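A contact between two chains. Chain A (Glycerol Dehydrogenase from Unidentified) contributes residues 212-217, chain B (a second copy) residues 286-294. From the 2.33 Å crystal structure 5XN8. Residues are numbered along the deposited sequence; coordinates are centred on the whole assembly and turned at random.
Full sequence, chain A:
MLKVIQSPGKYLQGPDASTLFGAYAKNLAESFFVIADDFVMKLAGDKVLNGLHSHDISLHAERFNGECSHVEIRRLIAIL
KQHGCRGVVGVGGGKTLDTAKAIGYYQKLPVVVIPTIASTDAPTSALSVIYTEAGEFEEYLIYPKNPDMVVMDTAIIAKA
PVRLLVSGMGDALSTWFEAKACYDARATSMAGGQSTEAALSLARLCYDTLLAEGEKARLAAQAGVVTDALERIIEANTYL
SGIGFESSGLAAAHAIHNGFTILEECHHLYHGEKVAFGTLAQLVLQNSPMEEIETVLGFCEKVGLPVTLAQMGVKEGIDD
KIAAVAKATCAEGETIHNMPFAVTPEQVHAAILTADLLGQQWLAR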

# COMPACT_ATOMS: atom_id res chain seq x y z
N ALA A 212 -7.54 11.10 17.71
CA ALA A 212 -7.71 12.14 16.70
C ALA A 212 -7.89 13.54 17.30
O ALA A 212 -7.27 14.49 16.83
CB ALA A 212 -8.90 11.80 15.81
N GLU A 213 -8.73 13.64 18.33
CA GLU A 213 -9.21 14.93 18.84
C GLU A 213 -8.69 15.33 20.22
O GLU A 213 -8.85 16.48 20.61
CB GLU A 213 -10.74 14.92 18.90
CG GLU A 213 -11.45 14.49 17.62
CD GLU A 213 -11.25 15.42 16.44
OE1 GLU A 213 -10.93 16.61 16.66
OE2 GLU A 213 -11.46 14.96 15.29
N GLY A 214 -8.10 14.40 20.96
CA GLY A 214 -7.73 14.61 22.36
C GLY A 214 -6.83 15.80 22.64
O GLY A 214 -7.08 16.56 23.58
N GLU A 215 -5.81 15.98 21.80
CA GLU A 215 -4.87 17.08 21.98
C GLU A 215 -5.46 18.43 21.58
O GLU A 215 -5.31 19.40 22.32
CB GLU A 215 -3.57 16.78 21.21
CG GLU A 215 -2.42 17.75 21.44
CD GLU A 215 -1.98 17.91 22.89
OE1 GLU A 215 -2.33 17.07 23.74
OE2 GLU A 215 -1.28 18.90 23.19
N LYS A 216 -6.15 18.49 20.44
CA LYS A 216 -6.83 19.74 20.03
C LYS A 216 -7.86 20.19 21.05
O LYS A 216 -8.05 21.39 21.25
CB LYS A 216 -7.53 19.58 18.67
CG LYS A 216 -6.59 19.46 17.49
CD LYS A 216 -7.35 19.37 16.18
CE LYS A 216 -7.90 17.99 15.93
NZ LYS A 216 -8.69 17.93 14.65
N ALA A 217 -8.53 19.23 21.68
CA ALA A 217 -9.53 19.51 22.71
C ALA A 217 -8.90 20.04 24.01
O ALA A 217 -9.39 21.02 24.58
CB ALA A 217 -10.34 18.26 23.01
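Chain B, residues 286-294: QNSPMEEIE

Chain A contributes a piece of a longer helix, residues 212-217. The helix is kinked here: the N atoms of A:Glu215 and A:Lys216 make no bond to the turn before. The bond from A:Ala217 N to A:Glu213 O, 3.0 Å, is in place. Chain B arrives as a loop that turns into a helix. B:Asn287 has left helical geometry with positive phi (55/56). B:Ser288 and B:Pro289 are extended, and B:Pro289 takes the N-cap position. The helix then runs from B:Met290 through B:Glu294 and beyond. The two helix axes make an angle of 53° between their N-to-C directions and come no closer than 11.1 Å. Side chains therefore bridge the gap.

A:Ala212 points sideways and makes no close contact. A:Glu213 starts away from chain B, but its m, m side chain brings the carboxylate back to B:Asn287. The amide ND2 of B:Asn287 gives two weak hydrogen bonds to this carboxylate, 3.3 Å to A:Glu213 OE1 and 3.5 Å to A:Glu213 OE2. A:Glu213 OE1 also lies 3.1 Å from B:Asn287 OD1. Both atoms are acceptors, so this is not a hydrogen bond.

A:Gly214 has no side chain and stays clear of chain B. A:Glu215 directs its CB toward chain B, and this atom lies 3.9 Å from B:Met290 CE. The end of the side chain leads away, and its carboxylate is hydrogen-bonded elsewhere in the structure.

A:Lys216 is the centre of the contact and has the largest covered area. Its side chain extends toward the loop before the chain B helix. A:Lys216 NZ donates to B:Asn287 OD1 at 2.9 Å and to the backbone O of B:Ser288 at 2.8 Å. A:Lys216 NZ also forms a salt bridge within chain A to A:Glu213 OE1, 3.3 Å away. The ammonium thus sits near both acceptors, A:Glu213 OE1 and B:Asn287 OD1, and its positive charge can offset their close approach. The aliphatic part of the lysine packs against the first turn of the chain B helix. A:Lys216 CG is 3.5 Å from B:Met290 CE, and A:Lys216 CD is 3.5 Å from B:Ile293 CD1. B:Met290 and B:Ile293 are three residues apart, so both point toward chain A from the same side of their helix.

A:Ala217 is out of reach. The stretches bury 288 Å² in all, both sides summed. The contact combines a polar cluster at the loop with apolar packing at the start of the helix.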

# COMPACT_ATOMS: atom_id res chain seq x y z
N GLN B 286 -12.80 24.73 11.33
CA GLN B 286 -13.43 23.62 10.59
C GLN B 286 -13.01 22.23 11.09
O GLN B 286 -13.45 21.22 10.54
CB GLN B 286 -13.21 23.77 9.08
CG GLN B 286 -11.80 23.44 8.56
CD GLN B 286 -11.52 24.03 7.19
OE1 GLN B 286 -12.10 25.05 6.80
NE2 GLN B 286 -10.62 23.40 6.46
N ASN B 287 -12.18 22.18 12.13
CA ASN B 287 -11.70 20.94 12.74
C ASN B 287 -11.03 20.03 11.72
O ASN B 287 -11.42 18.87 11.54
CB ASN B 287 -12.82 20.21 13.48
CG ASN B 287 -12.29 19.11 14.37
OD1 ASN B 287 -11.27 19.27 15.05
ND2 ASN B 287 -12.95 17.97 14.36
N SER B 288 -10.01 20.56 11.05
CA SER B 288 -9.19 19.77 10.17
C SER B 288 -8.39 18.80 11.03
O SER B 288 -8.13 19.09 12.21
CB SER B 288 -8.27 20.68 9.34
OG SER B 288 -9.07 21.51 8.51
N PRO B 289 -8.01 17.63 10.48
CA PRO B 289 -7.28 16.66 11.31
C PRO B 289 -5.89 17.17 11.72
O PRO B 289 -5.38 18.14 11.13
CB PRO B 289 -7.17 15.42 10.41
CG PRO B 289 -7.37 15.91 9.02
CD PRO B 289 -8.19 17.17 9.08
N MET B 290 -5.30 16.52 12.72
CA MET B 290 -4.05 17.01 13.31
C MET B 290 -2.89 17.01 12.31
O MET B 290 -2.16 17.98 12.23
CB MET B 290 -3.69 16.22 14.58
CG MET B 290 -2.59 16.87 15.43
SD MET B 290 -2.90 18.59 15.92
CE MET B 290 -3.26 18.34 17.66
N GLU B 291 -2.76 15.95 11.54
CA GLU B 291 -1.70 15.82 10.52
C GLU B 291 -1.74 16.95 9.49
O GLU B 291 -0.70 17.34 8.96
CB GLU B 291 -1.74 14.48 9.73
CG GLU B 291 -2.35 13.23 10.35
CD GLU B 291 -3.88 13.30 10.36
OE1 GLU B 291 -4.43 13.52 9.25
OE2 GLU B 291 -4.51 13.18 11.45
N GLU B 292 -2.94 17.45 9.20
CA GLU B 292 -3.12 18.59 8.30
C GLU B 292 -2.70 19.88 9.00
O GLU B 292 -2.03 20.72 8.40
CB GLU B 292 -4.57 18.68 7.83
CG GLU B 292 -4.83 19.82 6.84
CD GLU B 292 -5.92 19.50 5.82
OE1 GLU B 292 -7.11 19.51 6.19
OE2 GLU B 292 -5.56 19.26 4.65
N ILE B 293 -3.10 20.05 10.26
CA ILE B 293 -2.63 21.18 11.07
C ILE B 293 -1.09 21.19 11.13
O ILE B 293 -0.47 22.23 10.98
CB ILE B 293 -3.26 21.17 12.49
CG1 ILE B 293 -4.76 21.50 12.42
CG2 ILE B 293 -2.57 22.16 13.43
CD1 ILE B 293 -5.53 21.06 13.65
N GLU B 294 -0.50 20.01 11.32
CA GLU B 294 0.96 19.88 11.43
C GLU B 294 1.74 20.16 10.14
O GLU B 294 2.86 20.71 10.20
CB GLU B 294 1.34 18.50 12.00
CG GLU B 294 1.02 18.39 13.49
CD GLU B 294 1.46 17.08 14.11
OE1 GLU B 294 2.10 16.26 13.42
OE2 GLU B 294 1.17 16.87 15.31